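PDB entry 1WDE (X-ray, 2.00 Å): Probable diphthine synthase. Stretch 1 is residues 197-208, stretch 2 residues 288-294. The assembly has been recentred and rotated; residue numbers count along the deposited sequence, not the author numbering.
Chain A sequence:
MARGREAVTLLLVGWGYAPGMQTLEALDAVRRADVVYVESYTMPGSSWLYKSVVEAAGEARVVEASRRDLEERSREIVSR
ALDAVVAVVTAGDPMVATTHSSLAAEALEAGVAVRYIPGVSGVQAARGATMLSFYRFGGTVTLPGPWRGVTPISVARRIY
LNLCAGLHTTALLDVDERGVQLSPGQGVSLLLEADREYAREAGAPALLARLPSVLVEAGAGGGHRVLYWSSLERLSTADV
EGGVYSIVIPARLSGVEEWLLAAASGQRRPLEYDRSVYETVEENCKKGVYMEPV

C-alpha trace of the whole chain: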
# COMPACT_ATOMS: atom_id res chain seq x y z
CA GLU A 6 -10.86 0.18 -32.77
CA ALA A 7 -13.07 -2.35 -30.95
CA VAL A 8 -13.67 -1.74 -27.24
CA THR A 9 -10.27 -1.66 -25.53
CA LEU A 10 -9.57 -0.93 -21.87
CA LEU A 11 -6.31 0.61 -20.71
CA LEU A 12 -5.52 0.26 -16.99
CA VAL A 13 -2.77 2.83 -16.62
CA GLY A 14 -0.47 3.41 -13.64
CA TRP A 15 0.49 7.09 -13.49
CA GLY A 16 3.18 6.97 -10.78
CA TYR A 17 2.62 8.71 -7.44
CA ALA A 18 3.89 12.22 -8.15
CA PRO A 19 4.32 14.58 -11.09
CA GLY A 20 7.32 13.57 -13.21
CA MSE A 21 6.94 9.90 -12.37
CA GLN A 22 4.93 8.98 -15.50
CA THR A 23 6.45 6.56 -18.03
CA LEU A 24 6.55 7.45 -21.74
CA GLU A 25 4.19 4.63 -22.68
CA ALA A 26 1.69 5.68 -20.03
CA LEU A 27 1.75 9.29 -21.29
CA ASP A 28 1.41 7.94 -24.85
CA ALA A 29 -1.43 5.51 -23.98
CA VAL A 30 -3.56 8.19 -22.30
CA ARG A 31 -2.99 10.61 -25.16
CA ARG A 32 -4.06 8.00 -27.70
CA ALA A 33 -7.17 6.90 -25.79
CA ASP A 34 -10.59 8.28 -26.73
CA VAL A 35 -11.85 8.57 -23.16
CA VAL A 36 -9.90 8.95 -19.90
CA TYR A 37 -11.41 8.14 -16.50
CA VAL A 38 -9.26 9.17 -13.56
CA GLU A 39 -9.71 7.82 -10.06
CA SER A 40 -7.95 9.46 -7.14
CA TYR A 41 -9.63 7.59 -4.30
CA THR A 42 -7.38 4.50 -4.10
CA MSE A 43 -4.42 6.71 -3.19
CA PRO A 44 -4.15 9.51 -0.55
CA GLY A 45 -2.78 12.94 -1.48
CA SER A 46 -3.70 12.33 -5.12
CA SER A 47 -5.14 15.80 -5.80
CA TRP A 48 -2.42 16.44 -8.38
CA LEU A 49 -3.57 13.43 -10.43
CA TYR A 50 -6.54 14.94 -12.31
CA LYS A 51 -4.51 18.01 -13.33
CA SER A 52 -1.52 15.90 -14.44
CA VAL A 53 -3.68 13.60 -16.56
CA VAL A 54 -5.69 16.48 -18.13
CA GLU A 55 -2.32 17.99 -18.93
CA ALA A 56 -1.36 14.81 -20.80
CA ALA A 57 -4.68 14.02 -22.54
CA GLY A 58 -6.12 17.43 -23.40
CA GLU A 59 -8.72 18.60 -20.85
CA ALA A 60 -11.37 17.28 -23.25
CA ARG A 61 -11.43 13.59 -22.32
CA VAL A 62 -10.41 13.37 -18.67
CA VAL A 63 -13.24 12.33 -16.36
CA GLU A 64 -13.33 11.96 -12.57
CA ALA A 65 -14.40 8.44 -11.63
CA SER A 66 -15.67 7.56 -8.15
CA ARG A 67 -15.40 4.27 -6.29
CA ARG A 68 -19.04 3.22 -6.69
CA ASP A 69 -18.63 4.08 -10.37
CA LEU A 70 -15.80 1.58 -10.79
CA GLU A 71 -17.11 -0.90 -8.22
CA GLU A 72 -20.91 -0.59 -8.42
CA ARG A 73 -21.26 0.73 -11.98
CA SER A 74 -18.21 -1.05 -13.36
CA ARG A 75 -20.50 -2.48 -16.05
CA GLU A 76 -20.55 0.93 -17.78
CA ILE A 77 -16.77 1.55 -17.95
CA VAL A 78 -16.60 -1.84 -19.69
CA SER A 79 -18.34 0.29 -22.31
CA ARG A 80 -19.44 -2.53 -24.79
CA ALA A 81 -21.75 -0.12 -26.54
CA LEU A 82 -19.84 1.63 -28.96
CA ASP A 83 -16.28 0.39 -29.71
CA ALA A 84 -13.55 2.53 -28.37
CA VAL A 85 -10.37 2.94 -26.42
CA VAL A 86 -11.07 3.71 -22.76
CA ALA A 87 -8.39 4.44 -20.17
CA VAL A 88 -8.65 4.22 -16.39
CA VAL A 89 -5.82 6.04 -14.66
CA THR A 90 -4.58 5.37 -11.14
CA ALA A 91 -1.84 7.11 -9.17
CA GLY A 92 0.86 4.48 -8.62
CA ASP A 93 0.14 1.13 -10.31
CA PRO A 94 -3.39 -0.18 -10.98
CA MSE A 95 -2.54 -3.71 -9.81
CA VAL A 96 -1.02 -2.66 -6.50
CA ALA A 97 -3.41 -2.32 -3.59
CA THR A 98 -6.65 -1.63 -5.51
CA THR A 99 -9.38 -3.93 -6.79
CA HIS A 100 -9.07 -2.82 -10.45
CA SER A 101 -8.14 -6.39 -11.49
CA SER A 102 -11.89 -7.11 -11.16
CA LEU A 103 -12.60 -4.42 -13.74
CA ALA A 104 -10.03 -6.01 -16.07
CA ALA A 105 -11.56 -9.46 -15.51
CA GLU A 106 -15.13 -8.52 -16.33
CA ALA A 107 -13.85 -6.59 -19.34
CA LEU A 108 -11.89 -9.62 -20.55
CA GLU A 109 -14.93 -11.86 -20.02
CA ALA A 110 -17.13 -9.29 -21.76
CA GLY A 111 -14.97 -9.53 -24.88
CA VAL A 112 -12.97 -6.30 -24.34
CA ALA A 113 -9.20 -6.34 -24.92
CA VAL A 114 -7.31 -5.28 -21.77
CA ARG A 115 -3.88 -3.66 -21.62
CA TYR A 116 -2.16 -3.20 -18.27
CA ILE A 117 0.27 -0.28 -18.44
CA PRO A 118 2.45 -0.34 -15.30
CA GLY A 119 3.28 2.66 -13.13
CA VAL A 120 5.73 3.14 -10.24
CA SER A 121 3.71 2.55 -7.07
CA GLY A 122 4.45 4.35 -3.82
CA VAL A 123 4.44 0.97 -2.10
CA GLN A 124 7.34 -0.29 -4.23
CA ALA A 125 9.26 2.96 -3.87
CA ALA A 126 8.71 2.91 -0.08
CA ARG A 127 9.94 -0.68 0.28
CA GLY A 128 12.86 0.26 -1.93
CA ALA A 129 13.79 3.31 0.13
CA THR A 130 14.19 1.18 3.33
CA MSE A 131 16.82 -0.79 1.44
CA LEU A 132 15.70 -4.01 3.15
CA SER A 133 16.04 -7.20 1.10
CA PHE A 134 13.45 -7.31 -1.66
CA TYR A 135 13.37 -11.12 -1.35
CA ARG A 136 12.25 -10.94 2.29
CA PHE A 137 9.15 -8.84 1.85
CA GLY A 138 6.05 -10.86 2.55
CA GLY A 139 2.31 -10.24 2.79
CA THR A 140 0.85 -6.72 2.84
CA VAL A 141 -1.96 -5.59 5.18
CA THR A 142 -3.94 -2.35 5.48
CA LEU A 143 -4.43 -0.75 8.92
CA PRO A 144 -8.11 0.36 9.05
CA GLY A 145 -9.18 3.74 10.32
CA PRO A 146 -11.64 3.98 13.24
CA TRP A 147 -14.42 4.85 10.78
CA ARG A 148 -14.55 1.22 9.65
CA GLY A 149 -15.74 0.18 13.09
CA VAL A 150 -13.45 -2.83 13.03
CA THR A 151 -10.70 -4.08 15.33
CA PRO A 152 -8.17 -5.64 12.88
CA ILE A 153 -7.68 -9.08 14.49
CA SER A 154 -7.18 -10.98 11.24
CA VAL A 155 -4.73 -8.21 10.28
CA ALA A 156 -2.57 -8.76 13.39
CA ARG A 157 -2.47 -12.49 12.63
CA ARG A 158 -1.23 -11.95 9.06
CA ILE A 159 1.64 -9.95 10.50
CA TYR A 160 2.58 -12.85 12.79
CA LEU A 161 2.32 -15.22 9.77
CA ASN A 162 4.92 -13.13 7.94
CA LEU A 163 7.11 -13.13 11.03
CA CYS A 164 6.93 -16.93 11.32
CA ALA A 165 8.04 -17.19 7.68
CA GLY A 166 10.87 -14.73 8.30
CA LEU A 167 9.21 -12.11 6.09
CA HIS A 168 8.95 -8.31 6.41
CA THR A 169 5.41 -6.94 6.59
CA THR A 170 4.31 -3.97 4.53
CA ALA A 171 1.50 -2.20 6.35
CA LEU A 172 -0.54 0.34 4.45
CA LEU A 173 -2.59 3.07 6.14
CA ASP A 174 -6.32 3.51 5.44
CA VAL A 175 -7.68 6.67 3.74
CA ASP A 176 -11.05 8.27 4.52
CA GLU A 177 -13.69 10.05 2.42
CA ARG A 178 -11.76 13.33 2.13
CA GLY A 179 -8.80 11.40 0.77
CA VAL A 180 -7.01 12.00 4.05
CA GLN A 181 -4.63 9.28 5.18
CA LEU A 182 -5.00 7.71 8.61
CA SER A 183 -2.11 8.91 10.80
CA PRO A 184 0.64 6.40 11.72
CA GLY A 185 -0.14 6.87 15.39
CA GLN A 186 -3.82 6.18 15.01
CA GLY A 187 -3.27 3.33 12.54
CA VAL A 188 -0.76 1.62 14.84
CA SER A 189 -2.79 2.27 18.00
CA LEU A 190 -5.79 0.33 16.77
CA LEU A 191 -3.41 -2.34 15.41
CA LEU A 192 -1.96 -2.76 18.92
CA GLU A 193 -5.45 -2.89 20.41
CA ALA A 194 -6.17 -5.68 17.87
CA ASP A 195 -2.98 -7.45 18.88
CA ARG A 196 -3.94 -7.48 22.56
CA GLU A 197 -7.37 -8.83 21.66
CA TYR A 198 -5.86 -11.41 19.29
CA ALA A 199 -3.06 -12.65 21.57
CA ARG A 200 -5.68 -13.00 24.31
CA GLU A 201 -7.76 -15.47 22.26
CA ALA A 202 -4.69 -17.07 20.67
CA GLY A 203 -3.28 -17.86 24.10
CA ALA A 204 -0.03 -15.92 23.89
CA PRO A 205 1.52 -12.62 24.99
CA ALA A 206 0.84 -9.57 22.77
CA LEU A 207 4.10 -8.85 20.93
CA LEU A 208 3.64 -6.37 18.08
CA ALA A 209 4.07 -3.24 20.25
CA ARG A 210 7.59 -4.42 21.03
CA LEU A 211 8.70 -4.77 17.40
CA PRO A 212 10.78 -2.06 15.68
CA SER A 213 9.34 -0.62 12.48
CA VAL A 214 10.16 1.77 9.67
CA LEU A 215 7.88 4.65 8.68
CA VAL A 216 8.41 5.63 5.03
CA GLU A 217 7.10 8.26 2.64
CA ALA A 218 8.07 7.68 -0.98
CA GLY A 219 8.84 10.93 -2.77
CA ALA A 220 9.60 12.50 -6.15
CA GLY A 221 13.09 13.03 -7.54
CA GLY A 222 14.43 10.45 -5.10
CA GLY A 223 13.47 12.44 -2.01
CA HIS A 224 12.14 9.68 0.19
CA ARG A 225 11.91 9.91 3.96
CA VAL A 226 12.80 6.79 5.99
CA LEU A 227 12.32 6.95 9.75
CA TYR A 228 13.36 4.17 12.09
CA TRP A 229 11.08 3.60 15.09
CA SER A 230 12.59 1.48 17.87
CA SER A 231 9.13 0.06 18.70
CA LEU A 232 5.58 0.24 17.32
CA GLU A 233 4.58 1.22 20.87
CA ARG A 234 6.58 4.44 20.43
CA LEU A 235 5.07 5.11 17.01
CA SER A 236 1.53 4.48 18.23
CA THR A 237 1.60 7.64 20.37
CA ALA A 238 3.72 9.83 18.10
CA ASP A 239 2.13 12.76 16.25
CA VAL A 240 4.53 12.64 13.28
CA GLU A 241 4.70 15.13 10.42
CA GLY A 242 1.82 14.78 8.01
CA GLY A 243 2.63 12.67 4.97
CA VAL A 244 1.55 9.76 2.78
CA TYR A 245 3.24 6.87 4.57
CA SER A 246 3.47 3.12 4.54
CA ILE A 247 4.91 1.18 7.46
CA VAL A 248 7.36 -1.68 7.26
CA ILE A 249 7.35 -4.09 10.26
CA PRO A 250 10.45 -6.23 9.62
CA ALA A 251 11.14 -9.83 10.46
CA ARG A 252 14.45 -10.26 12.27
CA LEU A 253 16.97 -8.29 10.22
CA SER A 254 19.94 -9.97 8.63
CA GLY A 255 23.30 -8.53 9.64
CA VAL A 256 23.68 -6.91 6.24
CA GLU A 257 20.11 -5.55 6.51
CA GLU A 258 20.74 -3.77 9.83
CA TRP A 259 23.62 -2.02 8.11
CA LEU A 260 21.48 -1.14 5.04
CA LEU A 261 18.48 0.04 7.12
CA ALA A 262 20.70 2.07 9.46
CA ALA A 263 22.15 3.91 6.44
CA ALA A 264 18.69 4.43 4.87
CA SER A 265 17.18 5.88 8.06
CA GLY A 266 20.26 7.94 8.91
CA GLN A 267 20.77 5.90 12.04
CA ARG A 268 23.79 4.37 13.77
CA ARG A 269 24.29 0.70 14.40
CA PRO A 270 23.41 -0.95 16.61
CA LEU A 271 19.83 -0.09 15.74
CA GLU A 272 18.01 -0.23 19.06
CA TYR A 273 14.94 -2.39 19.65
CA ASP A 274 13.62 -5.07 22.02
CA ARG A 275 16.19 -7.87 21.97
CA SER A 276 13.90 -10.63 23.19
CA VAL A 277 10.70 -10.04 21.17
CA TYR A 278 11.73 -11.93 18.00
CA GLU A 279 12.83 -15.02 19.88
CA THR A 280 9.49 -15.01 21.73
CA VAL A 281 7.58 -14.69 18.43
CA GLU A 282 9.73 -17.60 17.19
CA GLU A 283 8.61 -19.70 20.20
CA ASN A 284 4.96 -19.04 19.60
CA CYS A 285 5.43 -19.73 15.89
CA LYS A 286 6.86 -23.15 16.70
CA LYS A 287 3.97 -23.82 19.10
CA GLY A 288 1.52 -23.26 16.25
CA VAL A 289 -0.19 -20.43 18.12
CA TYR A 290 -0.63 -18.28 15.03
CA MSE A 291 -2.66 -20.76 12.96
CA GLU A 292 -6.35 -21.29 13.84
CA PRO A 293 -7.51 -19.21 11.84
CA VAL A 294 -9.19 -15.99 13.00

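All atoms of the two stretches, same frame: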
# COMPACT_ATOMS: atom_id res chain seq x y z
N GLU A 197 -6.14 -8.05 21.74
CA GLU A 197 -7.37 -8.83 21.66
C GLU A 197 -7.05 -10.19 21.04
O GLU A 197 -7.52 -11.22 21.52
CB GLU A 197 -8.39 -8.09 20.79
CG GLU A 197 -9.82 -8.26 21.23
CD GLU A 197 -10.73 -7.22 20.61
OE1 GLU A 197 -10.56 -6.02 20.93
OE2 GLU A 197 -11.60 -7.59 19.80
N TYR A 198 -6.25 -10.18 19.98
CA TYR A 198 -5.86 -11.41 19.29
C TYR A 198 -4.99 -12.35 20.13
O TYR A 198 -5.27 -13.55 20.21
CB TYR A 198 -5.14 -11.09 17.97
CG TYR A 198 -4.56 -12.32 17.28
CD1 TYR A 198 -5.38 -13.38 16.89
CD2 TYR A 198 -3.19 -12.42 17.04
CE1 TYR A 198 -4.83 -14.52 16.27
CE2 TYR A 198 -2.63 -13.55 16.44
CZ TYR A 198 -3.46 -14.59 16.06
OH TYR A 198 -2.91 -15.71 15.47
N ALA A 199 -3.94 -11.82 20.75
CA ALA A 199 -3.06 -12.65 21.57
C ALA A 199 -3.86 -13.28 22.72
O ALA A 199 -3.62 -14.42 23.12
CB ALA A 199 -1.91 -11.82 22.13
N ARG A 200 -4.82 -12.52 23.23
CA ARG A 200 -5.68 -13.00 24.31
C ARG A 200 -6.37 -14.31 23.91
O ARG A 200 -6.28 -15.30 24.63
CB ARG A 200 -6.75 -11.94 24.64
CG ARG A 200 -7.65 -12.32 25.80
CD ARG A 200 -8.98 -11.59 25.76
NE ARG A 200 -9.93 -12.17 26.71
CZ ARG A 200 -11.24 -11.96 26.70
NH1 ARG A 200 -11.77 -11.16 25.78
NH2 ARG A 200 -12.02 -12.54 27.60
N GLU A 201 -7.05 -14.30 22.77
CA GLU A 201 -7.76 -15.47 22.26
C GLU A 201 -6.85 -16.53 21.65
O GLU A 201 -7.25 -17.69 21.51
CB GLU A 201 -8.79 -15.06 21.21
CG GLU A 201 -8.18 -14.46 19.94
CD GLU A 201 -9.22 -14.17 18.86
OE1 GLU A 201 -9.76 -15.12 18.27
OE2 GLU A 201 -9.49 -12.97 18.60
N ALA A 202 -5.64 -16.14 21.27
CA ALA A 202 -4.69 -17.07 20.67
C ALA A 202 -3.89 -17.77 21.76
O ALA A 202 -3.19 -18.75 21.49
CB ALA A 202 -3.76 -16.33 19.73
N GLY A 203 -4.00 -17.27 22.99
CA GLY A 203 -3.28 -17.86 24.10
C GLY A 203 -1.79 -17.58 24.02
O GLY A 203 -0.98 -18.51 24.01
N ALA A 204 -1.43 -16.31 23.97
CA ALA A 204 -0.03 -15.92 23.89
C ALA A 204 0.11 -14.45 24.24
O ALA A 204 -0.85 -13.70 24.15
CB ALA A 204 0.52 -16.18 22.49
N PRO A 205 1.31 -14.03 24.64
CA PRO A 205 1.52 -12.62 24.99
C PRO A 205 1.37 -11.76 23.73
O PRO A 205 1.58 -12.25 22.63
CB PRO A 205 2.96 -12.63 25.51
CG PRO A 205 3.62 -13.66 24.59
CD PRO A 205 2.59 -14.77 24.59
N ALA A 206 0.97 -10.50 23.90
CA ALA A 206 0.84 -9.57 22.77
C ALA A 206 2.27 -9.11 22.50
O ALA A 206 2.97 -8.68 23.42
CB ALA A 206 -0.03 -8.40 23.14
N LEU A 207 2.72 -9.20 21.24
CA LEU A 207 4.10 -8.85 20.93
C LEU A 207 4.38 -7.74 19.93
O LEU A 207 5.48 -7.22 19.90
CB LEU A 207 4.85 -10.11 20.47
CG LEU A 207 4.86 -11.25 21.49
CD1 LEU A 207 5.30 -12.52 20.81
CD2 LEU A 207 5.78 -10.88 22.66
N LEU A 208 3.40 -7.39 19.10
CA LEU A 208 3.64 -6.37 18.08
C LEU A 208 4.14 -5.00 18.57
O LEU A 208 5.00 -4.39 17.92
CB LEU A 208 2.37 -6.19 17.23
CG LEU A 208 1.83 -7.48 16.56
CD1 LEU A 208 0.66 -7.14 15.60
CD2 LEU A 208 2.94 -8.17 15.76
N GLY A 288 2.69 -23.22 17.11
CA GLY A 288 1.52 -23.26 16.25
C GLY A 288 0.42 -22.30 16.68
O GLY A 288 -0.71 -22.35 16.20
N VAL A 289 0.75 -21.41 17.61
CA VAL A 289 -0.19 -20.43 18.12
C VAL A 289 -0.88 -19.61 17.03
O VAL A 289 -2.10 -19.38 17.06
CB VAL A 289 0.54 -19.44 19.05
CG1 VAL A 289 -0.42 -18.39 19.57
CG2 VAL A 289 1.20 -20.19 20.18
N TYR A 290 -0.09 -19.15 16.05
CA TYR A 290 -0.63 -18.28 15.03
C TYR A 290 -1.42 -18.88 13.86
O TYR A 290 -1.64 -18.21 12.87
CB TYR A 290 0.49 -17.38 14.51
CG TYR A 290 1.24 -16.67 15.64
CD1 TYR A 290 0.58 -15.80 16.51
CD2 TYR A 290 2.61 -16.88 15.83
CE1 TYR A 290 1.26 -15.15 17.54
CE2 TYR A 290 3.30 -16.23 16.85
CZ TYR A 290 2.62 -15.37 17.70
OH TYR A 290 3.31 -14.70 18.68
N MSE A 291 -1.84 -20.12 14.00
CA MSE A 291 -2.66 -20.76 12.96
C MSE A 291 -3.93 -21.27 13.66
O MSE A 291 -3.84 -22.05 14.61
CB MSE A 291 -1.89 -21.93 12.31
CG MSE A 291 -0.60 -21.53 11.57
SE MSE A 291 0.38 -22.98 10.65
CE MSE A 291 -0.28 -22.71 8.85
N GLU A 292 -5.10 -20.81 13.22
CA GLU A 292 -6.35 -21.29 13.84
C GLU A 292 -7.45 -21.61 12.83
O GLU A 292 -7.93 -22.74 12.80
CB GLU A 292 -6.88 -20.30 14.87
CG GLU A 292 -5.81 -19.68 15.72
CD GLU A 292 -5.15 -18.51 15.02
OE1 GLU A 292 -5.51 -18.26 13.84
OE2 GLU A 292 -4.30 -17.84 15.65
N PRO A 293 -7.89 -20.63 12.01
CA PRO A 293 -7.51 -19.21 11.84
C PRO A 293 -8.40 -18.27 12.66
O PRO A 293 -9.09 -18.70 13.57
CB PRO A 293 -7.71 -18.97 10.34
CG PRO A 293 -7.76 -20.35 9.73
CD PRO A 293 -8.53 -21.10 10.78
N VAL A 294 -8.39 -16.99 12.30
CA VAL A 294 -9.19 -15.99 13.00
C VAL A 294 -9.96 -15.13 12.00
O VAL A 294 -9.82 -13.89 12.03
CB VAL A 294 -8.30 -15.06 13.87
CG1 VAL A 294 -9.16 -14.16 14.72
CG2 VAL A 294 -7.38 -15.90 14.74
OXT VAL A 294 -10.70 -15.71 11.17
O HOH W 1 1.58 -13.11 20.22

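Stretch 2, which has no regular helix or strand, packs against the final turn of a helix in stretch 1 (through Ala202) and the loop that follows; together they bury 386 Å². Gly288 makes no contact itself. Its positive phi (82°) closes a Schellman motif, and it opens a type I turn to Met291, backed by a weak bond from Met291 N to Gly288 O (3.3 Å).

Val289 makes an apolar contact through CG1. Its CA lies 6.2 Å from the CA of Ala202, and CG1 sits 3.9 Å from Ala202 CB and 3.8 Å from Ala204 CB, so one methyl contacts the residues before and after Gly203, which leaves the helix with phi 71°.

The CA-to-CB bond of Tyr290 points sideways, yet its ring reaches stretch 1: CD1 is 3.9 Å from Tyr198 CE2, and OH is 3.6 Å from Leu207 CD1. One water bridges the stretches: its O is 2.8 Å from Tyr290 OH, a hydrogen bond, and 2.6 Å from Pro205 O, to which it donates.

The CA-to-CB bond of Met291, a selenomethionine, points away, whereas that of Glu292 points toward stretch 1. The sole direct hydrogen bond between the stretches forms here: the phenol OH of Tyr198 donates to a carboxylate oxygen, Glu292 OE2, at a short 2.5 Å.

After the cis peptide before Pro293, Val294 ends the chain with its methyl CG2 in apolar contact at the edge of the Tyr198 ring, 3.3 Å from Tyr198 CE1, and CG1 3.7 Å from Glu201 OE1.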